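Local coordinates for Lmo2349 protein (Listeria monocytogenes, PDB 4GVO), which probably captures L-cystine or a related amino acid outside the cell and hands it to an ABC transporter for import, at residues S80-R83 against E84-F87; A125-N128 against G129-V132; K135-E139 against Q140-F144; S153-T156 against A157-L160. All blocks are in the same frame, centred on the assembly; numbering follows the deposited sequence.

Contact 1. Residues S80-R83 against E84-F87. With HIS (histidine), chain E.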
ATOM      1  N   SER A  80      10.728  -1.724  -4.293  1.00 11.19           N
ATOM      2  CA  SER A  80      11.053  -2.620  -5.413  1.00 12.11           C
ATOM      3  C   SER A  80      12.264  -2.068  -6.127  1.00 13.51           C
ATOM      4  O   SER A  80      12.507  -0.866  -6.124  1.00 12.20           O
ATOM      5  CB  SER A  80       9.907  -2.718  -6.401  1.00 13.01           C
ATOM      6  OG  SER A  80       9.669  -1.492  -7.080  1.00 11.94           O
ATOM      7  N   LYS A  81      12.981  -2.953  -6.805  1.00 14.92           N
ATOM      8  CA  LYS A  81      14.127  -2.498  -7.572  0.60 15.79           C
ATOM      9  C   LYS A  81      13.720  -1.549  -8.703  1.00 12.91           C
ATOM     10  O   LYS A  81      14.433  -0.565  -8.980  1.00 14.29           O
ATOM     11  CB  LYS A  81      14.940  -3.685  -8.032  0.60 17.48           C
ATOM     12  CG  LYS A  81      14.205  -4.608  -8.973  0.60 20.37           C
ATOM     13  CD  LYS A  81      15.103  -5.728  -9.484  0.60 28.50           C
ATOM     14  CE  LYS A  81      14.454  -6.521 -10.612  0.60 24.17           C
ATOM     15  NZ  LYS A  81      13.766  -5.708 -11.650  0.60 25.20           N
ATOM     16  N   GLU A  82      12.553  -1.756  -9.306  1.00 12.87           N
ATOM     17  CA  GLU A  82      12.035  -0.850 -10.338  1.00 13.45           C
ATOM     18  C   GLU A  82      11.832   0.552  -9.812  1.00 13.22           C
ATOM     19  O   GLU A  82      12.237   1.543 -10.441  1.00 14.34           O
ATOM     20  CB  GLU A  82      10.735  -1.383 -10.904  1.00 16.15           C
ATOM     21  CG  GLU A  82      10.939  -2.621 -11.738  1.00 17.06           C
ATOM     22  CD  GLU A  82      11.061  -3.939 -10.960  1.00 17.27           C
ATOM     23  OE1 GLU A  82      11.042  -3.975  -9.693  1.00 18.16           O
ATOM     24  OE2 GLU A  82      11.217  -4.963 -11.682  1.00 20.77           O
ATOM     25  N   ARG A  83      11.248   0.662  -8.631  1.00 10.98           N
ATOM     26  CA  ARG A  83      11.037   1.968  -8.038  1.00 10.93           C
ATOM     27  C   ARG A  83      12.322   2.623  -7.559  1.00 12.49           C
ATOM     28  O   ARG A  83      12.462   3.842  -7.720  1.00 14.01           O
ATOM     29  CB  ARG A  83      10.061   1.852  -6.870  1.00 10.99           C
ATOM     30  CG  ARG A  83       8.628   1.654  -7.336  1.00  9.44           C
ATOM     31  CD  ARG A  83       7.672   1.328  -6.192  1.00  9.15           C
ATOM     32  NE  ARG A  83       6.290   1.294  -6.645  1.00  9.75           N
ATOM     33  CZ  ARG A  83       5.296   0.856  -5.903  1.00  9.31           C
ATOM     34  NH1 ARG A  83       5.487   0.372  -4.692  1.00  9.31           N
ATOM     35  NH2 ARG A  83       4.077   0.883  -6.390  1.00 10.11           N
ATOM     36  N   GLU A  84      13.273   1.824  -7.042  1.00 14.88           N
ATOM     37  CA  GLU A  84      14.550   2.366  -6.601  1.00 18.28           C
ATOM     38  C   GLU A  84      15.383   2.899  -7.731  1.00 17.29           C
ATOM     39  O   GLU A  84      16.257   3.747  -7.501  1.00 20.81           O
ATOM     40  CB  GLU A  84      15.419   1.327  -5.911  1.00 20.75           C
ATOM     41  CG  GLU A  84      14.896   0.862  -4.594  1.00 23.61           C
ATOM     42  CD  GLU A  84      15.970   0.651  -3.551  1.00 29.98           C
ATOM     43  OE1 GLU A  84      16.399  -0.495  -3.410  1.00 42.01           O
ATOM     44  OE2 GLU A  84      16.399   1.638  -2.886  1.00 41.26           O
ATOM     45  N   LYS A  85      15.129   2.427  -8.946  1.00 18.61           N
ATOM     46  CA  LYS A  85      15.880   2.955 -10.074  0.60 21.45           C
ATOM     47  C   LYS A  85      15.471   4.404 -10.359  1.00 18.18           C
ATOM     48  O   LYS A  85      16.281   5.171 -10.869  1.00 26.25           O
ATOM     49  CB  LYS A  85      15.772   2.091 -11.323  0.60 26.93           C
ATOM     50  CG  LYS A  85      14.506   2.254 -12.155  0.60 25.99           C
ATOM     51  CD  LYS A  85      14.157   0.886 -12.717  0.60 28.27           C
ATOM     52  CE  LYS A  85      12.899   0.810 -13.560  0.60 28.72           C
ATOM     53  NZ  LYS A  85      11.819   1.729 -13.183  0.60 18.73           N
ATOM     54  N   LYS A  86      14.255   4.801  -9.961  1.00 15.67           N
ATOM     55  CA  LYS A  86      13.712   6.129 -10.231  0.70 13.47           C
ATOM     56  C   LYS A  86      13.665   7.058  -9.026  1.00 12.91           C
ATOM     57  O   LYS A  86      13.806   8.283  -9.172  1.00 14.38           O
ATOM     58  CB  LYS A  86      12.303   6.056 -10.801  0.70 18.17           C
ATOM     59  CG  LYS A  86      12.157   5.343 -12.108  0.70 20.11           C
ATOM     60  CD  LYS A  86      10.679   5.227 -12.465  0.70 21.16           C
ATOM     61  CE  LYS A  86      10.082   6.590 -12.844  0.70 24.36           C
ATOM     62  NZ  LYS A  86       8.663   6.555 -13.295  0.70 36.28           N
ATOM     63  N   PHE A  87      13.450   6.482  -7.837  1.00 10.27           N
ATOM     64  CA  PHE A  87      13.114   7.255  -6.628  1.00  9.96           C
ATOM     65  C   PHE A  87      13.999   6.865  -5.432  1.00 10.47           C
ATOM     66  O   PHE A  87      14.597   5.770  -5.399  1.00 11.62           O
ATOM     67  CB  PHE A  87      11.647   7.056  -6.291  1.00 10.83           C
ATOM     68  CG  PHE A  87      10.730   7.510  -7.349  1.00 11.53           C
ATOM     69  CD1 PHE A  87      10.636   8.856  -7.649  1.00 13.71           C
ATOM     70  CD2 PHE A  87       9.980   6.611  -8.095  1.00 13.24           C
ATOM     71  CE1 PHE A  87       9.783   9.331  -8.664  1.00 15.66           C
ATOM     72  CE2 PHE A  87       9.141   7.071  -9.090  1.00 13.61           C
ATOM     73  CZ  PHE A  87       9.033   8.415  -9.371  1.00 14.96           C
TER
HETATM   74  N   HIS E 703       1.526  -1.397  -1.390  0.60 10.19           N
HETATM   75  CA  HIS E 703       1.151  -0.887  -2.745  0.60 10.85           C
HETATM   76  C   HIS E 703       2.333  -0.599  -3.609  0.60 10.65           C
HETATM   77  O   HIS E 703       3.458  -0.581  -3.089  0.60 11.19           O
HETATM   78  CB  HIS E 703       0.300   0.364  -2.617  0.60 11.26           C
HETATM   79  CG  HIS E 703      -1.157   0.051  -2.450  0.60 15.00           C
HETATM   80  ND1 HIS E 703      -1.609  -0.623  -1.384  0.60 17.47           N
HETATM   81  CD2 HIS E 703      -2.276   0.272  -3.289  0.60 15.57           C
HETATM   82  CE1 HIS E 703      -2.946  -0.813  -1.524  0.60 16.70           C
HETATM   83  NE2 HIS E 703      -3.336  -0.240  -2.672  0.60 17.54           N
HETATM   84  OXT HIS E 703       2.168  -0.400  -4.835  0.60 10.92           O

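Contact 2. Residues A125-N128 against G129-V132. With HIS (histidine), chain E.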
ATOM      1  N   ALA A 125      -3.964  -0.887 -10.884  1.00 11.95           N
ATOM      2  CA  ALA A 125      -2.980  -0.374 -11.778  1.00 12.61           C
ATOM      3  C   ALA A 125      -1.907   0.451 -11.008  1.00 11.31           C
ATOM      4  O   ALA A 125      -2.213   1.245 -10.096  1.00 12.58           O
ATOM      5  CB  ALA A 125      -3.628   0.492 -12.846  1.00 15.63           C
ATOM      6  N   THR A 126      -0.684   0.256 -11.424  1.00 11.85           N
ATOM      7  CA  THR A 126       0.539   0.845 -10.936  1.00 10.67           C
ATOM      8  C   THR A 126       1.024   0.252  -9.628  1.00 10.58           C
ATOM      9  O   THR A 126       2.089   0.628  -9.153  1.00 12.81           O
ATOM     10  CB  THR A 126       0.456   2.392 -10.788  1.00  9.86           C
ATOM     11  OG1 THR A 126      -0.198   2.759  -9.580  1.00 12.33           O
ATOM     12  CG2 THR A 126      -0.218   3.038 -12.020  1.00 10.99           C
ATOM     13  N   SER A 127       0.260  -0.670  -9.020  1.00  9.23           N
ATOM     14  CA  SER A 127       0.691  -1.205  -7.743  1.00  9.90           C
ATOM     15  C   SER A 127       1.870  -2.203  -7.930  1.00  8.39           C
ATOM     16  O   SER A 127       2.046  -2.845  -8.979  1.00  9.22           O
ATOM     17  CB  SER A 127      -0.418  -1.946  -7.020  1.00  9.49           C
ATOM     18  OG  SER A 127      -0.871  -3.086  -7.701  1.00  9.15           O
ATOM     19  N   ASN A 128       2.619  -2.391  -6.842  1.00  7.96           N
ATOM     20  CA  ASN A 128       3.647  -3.413  -6.852  1.00  8.37           C
ATOM     21  C   ASN A 128       3.035  -4.792  -7.104  1.00  8.27           C
ATOM     22  O   ASN A 128       3.615  -5.609  -7.814  1.00  9.43           O
ATOM     23  CB  ASN A 128       4.456  -3.378  -5.587  1.00  8.22           C
ATOM     24  CG  ASN A 128       5.715  -4.228  -5.696  1.00  9.87           C
ATOM     25  OD1 ASN A 128       6.465  -4.090  -6.678  1.00 11.28           O
ATOM     26  ND2 ASN A 128       5.940  -5.100  -4.719  1.00 12.09           N
ATOM     27  N   GLY A 129       1.883  -5.079  -6.545  1.00  8.20           N
ATOM     28  CA  GLY A 129       1.254  -6.371  -6.740  1.00  8.20           C
ATOM     29  C   GLY A 129       0.939  -6.630  -8.203  1.00  8.57           C
ATOM     30  O   GLY A 129       1.045  -7.753  -8.686  1.00  8.77           O
ATOM     31  N   ALA A 130       0.528  -5.594  -8.934  1.00  7.49           N
ATOM     32  CA  ALA A 130       0.308  -5.757 -10.357  1.00  8.57           C
ATOM     33  C   ALA A 130       1.594  -6.190 -11.084  1.00  8.41           C
ATOM     34  O   ALA A 130       1.525  -7.000 -12.001  1.00 10.12           O
ATOM     35  CB  ALA A 130      -0.288  -4.462 -10.963  1.00 10.84           C
ATOM     36  N   LEU A 131       2.729  -5.609 -10.721  1.00  8.75           N
ATOM     37  CA  LEU A 131       4.010  -5.952 -11.293  1.00  9.68           C
ATOM     38  C   LEU A 131       4.406  -7.395 -10.968  1.00  8.62           C
ATOM     39  O   LEU A 131       4.887  -8.131 -11.832  1.00  9.19           O
ATOM     40  CB  LEU A 131       5.074  -4.939 -10.866  1.00  9.42           C
ATOM     41  CG  LEU A 131       6.481  -5.195 -11.398  1.00 10.35           C
ATOM     42  CD1 LEU A 131       6.490  -5.089 -12.942  1.00 13.48           C
ATOM     43  CD2 LEU A 131       7.491  -4.270 -10.750  1.00 15.63           C
ATOM     44  N   VAL A 132       4.219  -7.764  -9.699  1.00  7.53           N
ATOM     45  CA  VAL A 132       4.504  -9.117  -9.234  1.00  8.11           C
ATOM     46  C   VAL A 132       3.678 -10.091 -10.078  1.00  8.82           C
ATOM     47  O   VAL A 132       4.212 -11.089 -10.582  1.00  9.53           O
ATOM     48  CB  VAL A 132       4.163  -9.222  -7.721  1.00  8.53           C
ATOM     49  CG1 VAL A 132       4.071 -10.681  -7.254  1.00 10.78           C
ATOM     50  CG2 VAL A 132       5.147  -8.403  -6.882  1.00 10.24           C
TER
HETATM   51  N   HIS E 703       1.526  -1.397  -1.390  0.60 10.19           N
HETATM   52  CA  HIS E 703       1.151  -0.887  -2.745  0.60 10.85           C
HETATM   53  C   HIS E 703       2.333  -0.599  -3.609  0.60 10.65           C
HETATM   54  O   HIS E 703       3.458  -0.581  -3.089  0.60 11.19           O
HETATM   55  CB  HIS E 703       0.300   0.364  -2.617  0.60 11.26           C
HETATM   56  CG  HIS E 703      -1.157   0.051  -2.450  0.60 15.00           C
HETATM   57  ND1 HIS E 703      -1.609  -0.623  -1.384  0.60 17.47           N
HETATM   58  CD2 HIS E 703      -2.276   0.272  -3.289  0.60 15.57           C
HETATM   59  CE1 HIS E 703      -2.946  -0.813  -1.524  0.60 16.70           C
HETATM   60  NE2 HIS E 703      -3.336  -0.240  -2.672  0.60 17.54           N
HETATM   61  OXT HIS E 703       2.168  -0.400  -4.835  0.60 10.92           O

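Contact 3. Residues K135-E139 against Q140-F144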
ATOM      1  N   LYS A 135       4.999 -10.324 -13.794  1.00  9.26           N
ATOM      2  CA  LYS A 135       6.203 -11.132 -13.945  1.00  9.09           C
ATOM      3  C   LYS A 135       5.874 -12.614 -13.882  1.00  8.52           C
ATOM      4  O   LYS A 135       6.445 -13.412 -14.625  1.00 11.01           O
ATOM      5  CB  LYS A 135       7.209 -10.761 -12.893  1.00  9.63           C
ATOM      6  CG  LYS A 135       7.831  -9.393 -13.097  1.00 10.32           C
ATOM      7  CD  LYS A 135       8.702  -9.098 -11.930  1.00 12.97           C
ATOM      8  CE  LYS A 135       9.465  -7.808 -12.114  1.00 14.99           C
ATOM      9  NZ  LYS A 135      10.202  -7.413 -10.901  1.00 18.82           N
ATOM     10  N   ILE A 136       4.969 -13.008 -12.989  1.00  9.04           N
ATOM     11  CA  ILE A 136       4.558 -14.403 -12.911  1.00  8.92           C
ATOM     12  C   ILE A 136       3.830 -14.883 -14.160  1.00  8.56           C
ATOM     13  O   ILE A 136       4.050 -15.973 -14.638  1.00  9.36           O
ATOM     14  CB  ILE A 136       3.694 -14.650 -11.664  1.00  9.85           C
ATOM     15  CG1 ILE A 136       4.560 -14.428 -10.386  1.00 11.76           C
ATOM     16  CG2 ILE A 136       3.012 -16.044 -11.666  1.00 12.47           C
ATOM     17  CD1 ILE A 136       3.727 -14.179  -9.150  1.00 15.20           C
ATOM     18  N   ASN A 137       2.951 -14.045 -14.706  1.00  9.21           N
ATOM     19  CA  ASN A 137       2.294 -14.358 -15.938  1.00  8.14           C
ATOM     20  C   ASN A 137       3.305 -14.649 -17.045  1.00  9.11           C
ATOM     21  O   ASN A 137       3.191 -15.649 -17.754  1.00  9.49           O
ATOM     22  CB  ASN A 137       1.273 -13.239 -16.299  1.00  9.95           C
ATOM     23  CG  ASN A 137       0.149 -13.703 -17.193  1.00 10.20           C
ATOM     24  OD1 ASN A 137      -0.027 -14.892 -17.431  1.00 10.39           O
ATOM     25  ND2 ASN A 137      -0.588 -12.753 -17.751  1.00 11.17           N
ATOM     26  N   GLU A 138       4.306 -13.774 -17.172  1.00  8.94           N
ATOM     27  CA  GLU A 138       5.315 -13.950 -18.200  1.00  9.42           C
ATOM     28  C   GLU A 138       6.075 -15.262 -17.970  1.00  8.20           C
ATOM     29  O   GLU A 138       6.301 -16.045 -18.915  1.00 10.05           O
ATOM     30  CB  GLU A 138       6.242 -12.726 -18.178  1.00 10.94           C
ATOM     31  CG  GLU A 138       7.268 -12.800 -19.283  1.00 14.55           C
ATOM     32  CD  GLU A 138       8.233 -11.646 -19.261  1.00 14.90           C
ATOM     33  OE1 GLU A 138       8.628 -11.204 -18.164  1.00 18.28           O
ATOM     34  OE2 GLU A 138       8.589 -11.203 -20.360  1.00 23.30           O
ATOM     35  N   GLU A 139       6.433 -15.531 -16.729  1.00  9.92           N
ATOM     36  CA  GLU A 139       7.097 -16.800 -16.391  1.00 10.16           C
ATOM     37  C   GLU A 139       6.302 -18.030 -16.796  1.00  8.84           C
ATOM     38  O   GLU A 139       6.870 -19.041 -17.185  1.00 10.58           O
ATOM     39  CB  GLU A 139       7.344 -16.822 -14.886  1.00 11.06           C
ATOM     40  CG  GLU A 139       7.937 -18.108 -14.314  1.00 13.73           C
ATOM     41  CD  GLU A 139       7.922 -18.132 -12.810  1.00 19.53           C
ATOM     42  OE1 GLU A 139       7.796 -17.023 -12.214  1.00 19.50           O
ATOM     43  OE2 GLU A 139       8.043 -19.238 -12.229  1.00 26.45           O
ATOM     44  N   GLN A 140       4.965 -17.905 -16.753  1.00  8.53           N
ATOM     45  CA  GLN A 140       4.032 -18.963 -17.070  1.00  8.80           C
ATOM     46  C   GLN A 140       3.580 -18.954 -18.540  1.00  9.35           C
ATOM     47  O   GLN A 140       2.609 -19.626 -18.901  1.00 12.18           O
ATOM     48  CB  GLN A 140       2.830 -18.910 -16.111  1.00  9.11           C
ATOM     49  CG  GLN A 140       3.254 -19.210 -14.684  1.00  9.05           C
ATOM     50  CD  GLN A 140       2.147 -19.305 -13.637  1.00  9.87           C
ATOM     51  OE1 GLN A 140       2.453 -19.558 -12.456  1.00 10.78           O
ATOM     52  NE2 GLN A 140       0.890 -19.066 -14.026  1.00  9.78           N
ATOM     53  N   GLY A 141       4.235 -18.172 -19.387  1.00  9.40           N
ATOM     54  CA  GLY A 141       3.859 -18.158 -20.805  1.00 10.02           C
ATOM     55  C   GLY A 141       2.584 -17.406 -21.120  1.00 11.61           C
ATOM     56  O   GLY A 141       1.907 -17.743 -22.083  1.00 13.93           O
ATOM     57  N   ASN A 142       2.260 -16.406 -20.301  1.00 10.54           N
ATOM     58  CA  ASN A 142       1.075 -15.593 -20.518  0.70 11.94           C
ATOM     59  C   ASN A 142      -0.190 -16.438 -20.452  1.00 11.87           C
ATOM     60  O   ASN A 142      -1.085 -16.301 -21.288  1.00 14.06           O
ATOM     61  CB  ASN A 142       1.115 -14.881 -21.881  0.70 12.55           C
ATOM     62  CG  ASN A 142       0.109 -13.732 -21.975  0.70 11.75           C
ATOM     63  OD1 ASN A 142       0.001 -12.958 -21.058  0.70 15.47           O
ATOM     64  ND2 ASN A 142      -0.583 -13.595 -23.115  0.70 15.25           N
ATOM     65  N   ASN A 143      -0.273 -17.283 -19.431  1.00 11.56           N
ATOM     66  CA  ASN A 143      -1.364 -18.235 -19.359  1.00 11.82           C
ATOM     67  C   ASN A 143      -2.579 -17.772 -18.548  1.00 10.68           C
ATOM     68  O   ASN A 143      -3.527 -18.545 -18.419  1.00 11.09           O
ATOM     69  CB  ASN A 143      -0.887 -19.648 -18.942  1.00 12.40           C
ATOM     70  CG  ASN A 143      -0.534 -19.760 -17.485  1.00 11.73           C
ATOM     71  OD1 ASN A 143      -0.322 -18.766 -16.819  1.00 11.22           O
ATOM     72  ND2 ASN A 143      -0.375 -21.012 -17.006  1.00 13.73           N
ATOM     73  N   PHE A 144      -2.543 -16.559 -17.990  1.00  9.29           N
ATOM     74  CA  PHE A 144      -3.685 -15.964 -17.374  1.00 10.75           C
ATOM     75  C   PHE A 144      -3.864 -14.532 -17.840  1.00 10.04           C
ATOM     76  O   PHE A 144      -3.031 -14.004 -18.564  1.00 11.77           O
ATOM     77  CB  PHE A 144      -3.740 -16.149 -15.845  1.00  9.60           C
ATOM     78  CG  PHE A 144      -2.627 -15.526 -15.065  1.00 10.16           C
ATOM     79  CD1 PHE A 144      -2.780 -14.283 -14.529  1.00 10.68           C
ATOM     80  CD2 PHE A 144      -1.465 -16.243 -14.776  1.00 10.60           C
ATOM     81  CE1 PHE A 144      -1.811 -13.712 -13.750  1.00 10.15           C
ATOM     82  CE2 PHE A 144      -0.472 -15.672 -13.989  1.00 10.79           C
ATOM     83  CZ  PHE A 144      -0.646 -14.392 -13.484  1.00  8.95           C
TER
HETATM   84  O   HOH W   1       4.896 -20.668 -11.775  1.00 19.83           O

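Contact 4. Residues S153-T156 against A157-L160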
ATOM      1  N   SER A 153     -19.251  -1.181  -8.606  1.00 20.99           N
ATOM      2  CA  SER A 153     -19.437  -2.593  -8.985  1.00 23.28           C
ATOM      3  C   SER A 153     -18.254  -3.186  -9.753  1.00 16.83           C
ATOM      4  O   SER A 153     -18.174  -4.383  -9.945  1.00 19.68           O
ATOM      5  CB  SER A 153     -20.776  -2.777  -9.769  1.00 32.17           C
ATOM      6  OG  SER A 153     -20.694  -2.425 -11.167  1.00 37.21           O
ATOM      7  N   ASN A 154     -17.355  -2.325 -10.228  1.00 16.04           N
ATOM      8  CA  ASN A 154     -16.165  -2.802 -10.964  1.00 14.68           C
ATOM      9  C   ASN A 154     -14.942  -2.841 -10.071  1.00 12.11           C
ATOM     10  O   ASN A 154     -13.800  -3.131 -10.579  1.00 13.04           O
ATOM     11  CB  ASN A 154     -15.879  -1.892 -12.175  1.00 13.59           C
ATOM     12  CG  ASN A 154     -17.016  -1.867 -13.165  1.00 15.96           C
ATOM     13  OD1 ASN A 154     -17.669  -2.892 -13.386  1.00 19.02           O
ATOM     14  ND2 ASN A 154     -17.276  -0.688 -13.745  1.00 16.56           N
ATOM     15  N   ASP A 155     -15.108  -2.571  -8.783  1.00 12.91           N
ATOM     16  CA  ASP A 155     -13.931  -2.714  -7.894  1.00 12.71           C
ATOM     17  C   ASP A 155     -13.552  -4.176  -7.649  1.00 12.29           C
ATOM     18  O   ASP A 155     -14.294  -5.071  -8.024  1.00 12.76           O
ATOM     19  CB  ASP A 155     -14.086  -1.874  -6.616  1.00 13.77           C
ATOM     20  CG  ASP A 155     -15.086  -2.450  -5.585  1.00 16.90           C
ATOM     21  OD1 ASP A 155     -15.534  -3.582  -5.726  1.00 18.88           O
ATOM     22  OD2 ASP A 155     -15.425  -1.715  -4.593  1.00 23.15           O
ATOM     23  N   THR A 156     -12.370  -4.392  -7.069  1.00 12.38           N
ATOM     24  CA  THR A 156     -11.837  -5.740  -6.899  1.00 11.19           C
ATOM     25  C   THR A 156     -12.837  -6.621  -6.157  1.00 11.27           C
ATOM     26  O   THR A 156     -13.143  -7.724  -6.591  1.00 10.96           O
ATOM     27  CB  THR A 156     -10.491  -5.716  -6.207  1.00 12.47           C
ATOM     28  OG1 THR A 156      -9.544  -5.161  -7.131  1.00 14.11           O
ATOM     29  CG2 THR A 156     -10.076  -7.111  -5.689  1.00 13.54           C
ATOM     30  N   ALA A 157     -13.337  -6.164  -5.009  1.00 11.42           N
ATOM     31  CA  ALA A 157     -14.208  -7.023  -4.223  1.00 12.49           C
ATOM     32  C   ALA A 157     -15.445  -7.441  -5.003  1.00 13.47           C
ATOM     33  O   ALA A 157     -15.867  -8.601  -4.956  1.00 13.64           O
ATOM     34  CB  ALA A 157     -14.658  -6.333  -2.918  1.00 17.85           C
ATOM     35  N   ASN A 158     -16.046  -6.484  -5.702  1.00 13.67           N
ATOM     36  CA  ASN A 158     -17.208  -6.799  -6.474  1.00 13.64           C
ATOM     37  C   ASN A 158     -16.963  -7.712  -7.670  1.00 13.45           C
ATOM     38  O   ASN A 158     -17.794  -8.529  -7.978  1.00 14.85           O
ATOM     39  CB  ASN A 158     -17.990  -5.521  -6.840  1.00 14.10           C
ATOM     40  CG  ASN A 158     -18.782  -5.002  -5.659  1.00 17.69           C
ATOM     41  OD1 ASN A 158     -19.837  -5.556  -5.364  1.00 27.77           O
ATOM     42  ND2 ASN A 158     -18.282  -3.977  -4.969  1.00 27.06           N
ATOM     43  N   GLN A 159     -15.817  -7.585  -8.329  1.00 12.92           N
ATOM     44  CA  GLN A 159     -15.524  -8.488  -9.388  1.00 10.51           C
ATOM     45  C   GLN A 159     -15.209  -9.888  -8.843  1.00 10.82           C
ATOM     46  O   GLN A 159     -15.568 -10.882  -9.502  1.00 11.24           O
ATOM     47  CB  GLN A 159     -14.396  -7.990 -10.282  1.00 11.99           C
ATOM     48  CG  GLN A 159     -14.693  -6.680 -10.968  1.00 12.38           C
ATOM     49  CD  GLN A 159     -13.888  -6.444 -12.215  1.00 11.17           C
ATOM     50  OE1 GLN A 159     -13.594  -7.408 -12.962  1.00 13.51           O
ATOM     51  NE2 GLN A 159     -13.519  -5.174 -12.473  1.00 13.49           N
ATOM     52  N   LEU A 160     -14.664  -9.993  -7.628  1.00 11.35           N
ATOM     53  CA  LEU A 160     -14.528 -11.348  -7.030  1.00 11.58           C
ATOM     54  C   LEU A 160     -15.904 -11.932  -6.679  1.00 12.38           C
ATOM     55  O   LEU A 160     -16.180 -13.098  -6.914  1.00 13.51           O
ATOM     56  CB  LEU A 160     -13.681 -11.306  -5.764  1.00 12.23           C
ATOM     57  CG  LEU A 160     -12.183 -11.037  -5.987  1.00 11.73           C
ATOM     58  CD1 LEU A 160     -11.502 -10.788  -4.646  1.00 13.48           C
ATOM     59  CD2 LEU A 160     -11.510 -12.148  -6.771  1.00 12.46           C
TER
HETATM   60  O   HOH W   2     -18.547  -6.955 -10.896  1.00 34.90           O

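Contact 1. Residues S80-R83 against E84-F87
Arg83 O accepts from Phe87 N, while the Arg83 side chain reaches forward to the bound ligand. Its guanidinium lies edge-on to the histidine carboxylate, with the carboxylate carbon in its plane. Arg83 NH1 is 2.8 Å from histidine O, and that bond is almost straight at 174°. Arg83 NH2 gives histidine OXT a second bond, also 2.8 Å. This two-pronged pair of hydrogen bonds reads the alpha-carboxylate, consistent with bound S-oxy cysteine also taking a bond from Arg83 NH1. The chain from CG to NE is extended (chi2 171°), which carries the charge well away from the helix. NH1 also donates to Glu78 O, which helps fix the rotation of the guanidinium.

The second shell is the helix itself. Ser80 is the N-cap: Ser80 OG accepts from Arg83 N at 3.1 Å. Ser80 O takes Glu84 N at 2.9 Å. Further along, Arg83 O accepts both Lys86 N, at 3.0 Å, and Phe87 N, at 2.8 Å. Both backbone polar atoms of Arg83 are thus engaged. Lys85 is modelled in two conformations, so the bond from its NZ back to Glu82 O is doubtful.

Glu82 OE2 forms a salt bridge with Lys135 of helix 128-139. Arg83 packs on Asn128 of that helix, while Arg83 and Phe87 both rest on Leu62 of helix 61-66 and on Met201 of strand 191-202.

Contact 2. Residues A125-N128 against G129-V132
Ser127 OG is gripped from two directions as it caps helix 128-139. It accepts from Ala130 N at 3.1 Å, and it is also hydrogen-bonded to Ser124 O just upstream. The hydroxyl sits between the backbone N and the carbonyl carbon (chi1 64°), a position that turns it over the first turn of the helix. Ala130 CB packs beside it, 3.6 Å from Ser127 OG.

The backbone then settles into helical bonding. Leu131 N reaches Ser127 O only weakly. Val132 N meets Asn128 O at 2.9 Å in a nearly straight bond of 167°. Val132 CG2 rests against the same oxygen, 3.3 Å from Asn128 O, and its side chain crosses that of Asn128 at a slant.

Asn128 N points out of the helix start and donates to OXT of the bound histidine at 2.9 Å. The helix N terminus would probably favour this negative carboxylate. The side chain of Asn128 turns elsewhere: with CG anti to the backbone N (chi1 -168°), its ND2 donates to Glu78 OE1. Glu78 N in turn bonds the ligand, so this amide links two ligand-pocket residues.

This helix start follows strand 120-123. Ala130 touches Tyr148 of strand 145-148, Val132 packs on Leu193 and Ser194 of strand 191-202, and Leu131 lies against Glu82 of helix 81-86.

Contact 3. Residues K135-E139 against Q140-F144
Asn137 and Phe144 form the tight part of this contact, and both are buried. The amide of Asn137 is stacked on one face of the Phe144 ring, the two planes 23° apart. Asn137 OD1 lies over that face, displaced from the ring centre, and comes 3.3 Å from Phe144 CD2. Asn137 CB makes a CH-pi contact with the same ring. The amide is also held by the Phe144 backbone: Phe144 N donates to Asn137 OD1 at 3.1 Å, and Asn137 ND2 donates to Phe144 O at 2.9 Å. Both amide ends are thus satisfied, and the group cannot easily flip. Asn137 CG is anti to the backbone N (chi1 -155°), which sends the amide across to the returning chain. Ile136 CG2 adds a looser apolar touch at the ring edge.

The other side is more open. Gln140 runs beside Ile136, and its NE2 is 3.1 Å from Asn143 OD1, on a lone pair of that oxygen. Gln140 OE1 bonds Thr113 and takes a water at 2.8 Å. That water reaches exposed Glu139 only weakly.

The backbone closes the helix. Asn142 N bonds Asn137 O at 2.8 Å, and Gly141 N bonds Glu138 O at 3.0 Å. With Gly141 at positive phi as the C-prime residue, this is a Schellman motif. It ends helix 128-139 and turns the chain toward strand 145-148.

Contact 4. Residues S153-T156 against A157-L160
Asp155 and Asn158 cross at a slant over the first turn of helix 156-162, their carboxylate and amide planes 22° apart. A single oxygen does the work. Asp155 OD1 accepts Asn158 N at 2.9 Å, nearly in line with its C-O bond. It also accepts Asn158 ND2 at 2.9 Å, on the syn side but tilted well out of the carboxylate plane. The second bond lies near the amide plane of Asn158, which helps to fix the rotation of that amide. Asp155 CG sits between its backbone N and carbonyl carbon (chi1 74°), which tips the carboxylate over the helix start.

Gln159 runs back along the turn in a different direction. Its NE2 donates to Asn154 O at 2.8 Å, while its OE1 bonds Arg120. Thr156 and Leu160 run alongside each other in the same direction, with Thr156 CG2 4.1 Å from Leu160 CD1. Both rest on Thr168 of strand 168-170. A water donates to Ser153 O at 2.8 Å and more weakly to Asn158 O.

The Asp155 carboxylate is a classic N-cap. Its charge probably also suits the positive end of the helix dipole. The cap joins the 3-10 turn at 153-154 to helix 156-162.

Each contact closes only a local turn, and the four follow in series along the chain, so none nests in or crosses another. Contact 1 covers helix 81-86. Contacts 2 and 3 mark the start and the end of helix 128-139, between strands 120-123 and 145-148. Contact 4 starts helix 156-162, beyond strand 145-148. Contacts 1 and 2 meet at the ligand, and a charge pair joins contact 1 to contact 3. Helices 81-86 and 128-139 are thereby tied together beside the pocket, consistent with a closed two-lobed solute-binding protein. Contact 4 touches none of the others and lies about 17 Å from contact 2, centre to centre.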